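Local structure of diaphanous protein (Entamoeba histolytica, 4DVG) at residues N174-D177 / I178-I182. The protein is a diaphanous-related formin whose GTPase-binding and FH3 region probably binds Rho-family GTPases and so helps control actin filament assembly. Sequence-based numbering, arbitrary orientation.
Sequences NQLD and ILLEI
Ile-178, Leu-179, Leu-180 and Glu-181 each give their backbone N-H to the carbonyl four residues earlier, on Asn-174 to Asp-177. The four bonds hold about two turns of helix 172-187. Leu-180 N to Leu-176 O is the shortest, 2.9 Å, and the straightest, with an N-H...O angle of 167°. Glu-181 N to Asp-177 O, at 3.1 Å, is the most bent of the four, 147° at the hydrogen. The carbonyl of Asn-174 takes Ile-178 N at 3.2 Å and also a weak bond from Asp-177 N.

Side chains touch little along these turns. Ile-178 CG1 lies 3.4 Å from Asn-174 O, because chi1 of -66° sets CG1 beside its own backbone N. Leu-180 CG comes equally near to Leu-176 O. Between the two leucines, Leu-176 CG and Leu-180 CD1 meet loosely at 4.4 Å.

The polar side-chain ends find partners outside these residues. Asn-174 OD1 accepts a bond from Thr-171 N, Gln-175 NE2 gives a weak hydrogen bond to Met-165 O, and Glu-181 OE2 is hydrogen-bonded to Thr-148 OG1. The Asp-177 carboxylate has a long, weak ion pair with Arg-139.

This part of the helix therefore sits among neighbouring helices of the all-helical GTPase-binding and FH3 region. Its backbone N-H groups from Ile-178 to Ile-182 are all satisfied inside the helix, the last by Ile-178 O. Cohesion here is thus mainly backbone chemistry, while Leu-176 and Leu-179 pack on helix 236-249 and Ile-178 on helix 160-165.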
ATOM      1  N   ASN B 174      -4.299  -5.868   9.095  1.00 49.32           N
ATOM      2  CA  ASN B 174      -5.617  -5.423   8.693  1.00 54.19           C
ATOM      3  C   ASN B 174      -6.177  -4.512   9.779  1.00 58.52           C
ATOM      4  O   ASN B 174      -6.786  -3.472   9.496  1.00 60.65           O
ATOM      5  CB  ASN B 174      -6.576  -6.607   8.475  1.00 50.87           C
ATOM      6  CG  ASN B 174      -6.169  -7.496   7.307  1.00 53.65           C
ATOM      7  OD1 ASN B 174      -6.436  -8.696   7.306  0.88 56.57           O
ATOM      8  ND2 ASN B 174      -5.521  -6.911   6.314  1.00 52.55           N
ATOM      9  N   GLN B 175      -5.953  -4.913  11.027  1.00 54.90           N
ATOM     10  CA  GLN B 175      -6.589  -4.255  12.152  1.00 55.94           C
ATOM     11  C   GLN B 175      -5.982  -2.864  12.305  1.00 51.53           C
ATOM     12  O   GLN B 175      -6.656  -1.908  12.684  1.00 45.38           O
ATOM     13  CB  GLN B 175      -6.419  -5.067  13.441  1.00 50.85           C
ATOM     14  CG  GLN B 175      -7.186  -6.371  13.484  1.00 51.71           C
ATOM     15  CD  GLN B 175      -6.908  -7.159  14.762  1.00 57.23           C
ATOM     16  OE1 GLN B 175      -5.769  -7.195  15.247  1.00 53.21           O
ATOM     17  NE2 GLN B 175      -7.956  -7.772  15.327  1.00 60.11           N
ATOM     18  N   LEU B 176      -4.702  -2.778  11.991  1.00 47.81           N
ATOM     19  CA  LEU B 176      -3.977  -1.527  12.027  1.00 49.13           C
ATOM     20  C   LEU B 176      -4.525  -0.553  10.976  1.00 55.47           C
ATOM     21  O   LEU B 176      -4.699   0.636  11.252  1.00 62.02           O
ATOM     22  CB  LEU B 176      -2.484  -1.785  11.759  1.00 46.95           C
ATOM     23  CG  LEU B 176      -1.603  -0.549  11.915  1.00 47.66           C
ATOM     24  CD1 LEU B 176      -1.717  -0.061  13.357  1.00 46.92           C
ATOM     25  CD2 LEU B 176      -0.175  -0.820  11.528  1.00 42.64           C
ATOM     26  N   ASP B 177      -4.771  -1.057   9.768  1.00 52.34           N
ATOM     27  CA  ASP B 177      -5.132  -0.190   8.658  1.00 54.20           C
ATOM     28  C   ASP B 177      -6.491   0.425   8.923  1.00 49.72           C
ATOM     29  O   ASP B 177      -6.741   1.598   8.614  1.00 46.42           O
ATOM     30  CB  ASP B 177      -5.134  -0.947   7.337  1.00 55.10           C
ATOM     31  CG  ASP B 177      -3.735  -1.273   6.858  1.00 70.08           C
ATOM     32  OD1 ASP B 177      -2.856  -0.395   7.036  1.00 77.72           O
ATOM     33  OD2 ASP B 177      -3.518  -2.397   6.318  1.00 68.45           O
ATOM     34  N   ILE B 178      -7.356  -0.370   9.527  1.00 45.15           N
ATOM     35  CA  ILE B 178      -8.679   0.107   9.860  1.00 50.18           C
ATOM     36  C   ILE B 178      -8.584   1.158  10.964  1.00 47.76           C
ATOM     37  O   ILE B 178      -9.235   2.219  10.900  1.00 43.04           O
ATOM     38  CB  ILE B 178      -9.600  -1.058  10.229  1.00 44.59           C
ATOM     39  CG1 ILE B 178      -9.824  -1.925   8.991  1.00 46.48           C
ATOM     40  CG2 ILE B 178     -10.906  -0.546  10.739  1.00 40.83           C
ATOM     41  CD1 ILE B 178     -10.536  -3.219   9.282  1.00 49.09           C
ATOM     42  N   LEU B 179      -7.733   0.886  11.947  1.00 43.72           N
ATOM     43  CA  LEU B 179      -7.591   1.812  13.055  1.00 46.66           C
ATOM     44  C   LEU B 179      -7.110   3.164  12.536  1.00 49.07           C
ATOM     45  O   LEU B 179      -7.650   4.214  12.901  1.00 47.41           O
ATOM     46  CB  LEU B 179      -6.635   1.267  14.105  1.00 44.59           C
ATOM     47  CG  LEU B 179      -6.377   2.182  15.303  1.00 49.40           C
ATOM     48  CD1 LEU B 179      -7.434   2.002  16.376  1.00 49.75           C
ATOM     49  CD2 LEU B 179      -4.996   1.930  15.870  1.00 44.40           C
ATOM     50  N   LEU B 180      -6.100   3.123  11.669  1.00 47.48           N
ATOM     51  CA  LEU B 180      -5.546   4.322  11.079  1.00 43.02           C
ATOM     52  C   LEU B 180      -6.618   5.112  10.338  1.00 49.98           C
ATOM     53  O   LEU B 180      -6.617   6.356  10.354  1.00 51.66           O
ATOM     54  CB  LEU B 180      -4.408   3.983  10.137  1.00 40.50           C
ATOM     55  CG  LEU B 180      -3.093   3.544  10.774  1.00 47.85           C
ATOM     56  CD1 LEU B 180      -2.105   3.196   9.656  1.00 40.33           C
ATOM     57  CD2 LEU B 180      -2.510   4.632  11.700  1.00 40.43           C
ATOM     58  N   GLU B 181      -7.535   4.393   9.697  1.00 44.53           N
ATOM     59  CA  GLU B 181      -8.638   5.054   9.025  1.00 38.87           C
ATOM     60  C   GLU B 181      -9.661   5.659  10.022  1.00 43.12           C
ATOM     61  O   GLU B 181     -10.064   6.811   9.869  1.00 41.00           O
ATOM     62  CB  GLU B 181      -9.277   4.156   7.960  1.00 37.09           C
ATOM     63  CG  GLU B 181     -10.465   4.800   7.219  1.00 54.09           C
ATOM     64  CD  GLU B 181     -10.181   6.203   6.705  1.00 56.03           C
ATOM     65  OE1 GLU B 181      -9.008   6.546   6.484  1.00 59.12           O
ATOM     66  OE2 GLU B 181     -11.141   6.969   6.516  0.87 59.17           O
ATOM     67  N   ILE B 182     -10.035   4.906  11.059  1.00 36.52           N
ATOM     68  CA  ILE B 182     -10.848   5.462  12.142  1.00 36.75           C
ATOM     69  C   ILE B 182     -10.196   6.725  12.748  1.00 47.28           C
ATOM     70  O   ILE B 182     -10.884   7.698  13.041  1.00 51.78           O
ATOM     71  CB  ILE B 182     -11.035   4.463  13.292  1.00 42.10           C
ATOM     72  CG1 ILE B 182     -11.422   3.068  12.787  1.00 50.67           C
ATOM     73  CG2 ILE B 182     -11.969   5.000  14.327  1.00 42.81           C
ATOM     74  CD1 ILE B 182     -12.819   2.905  12.410  1.00 52.41           C
TER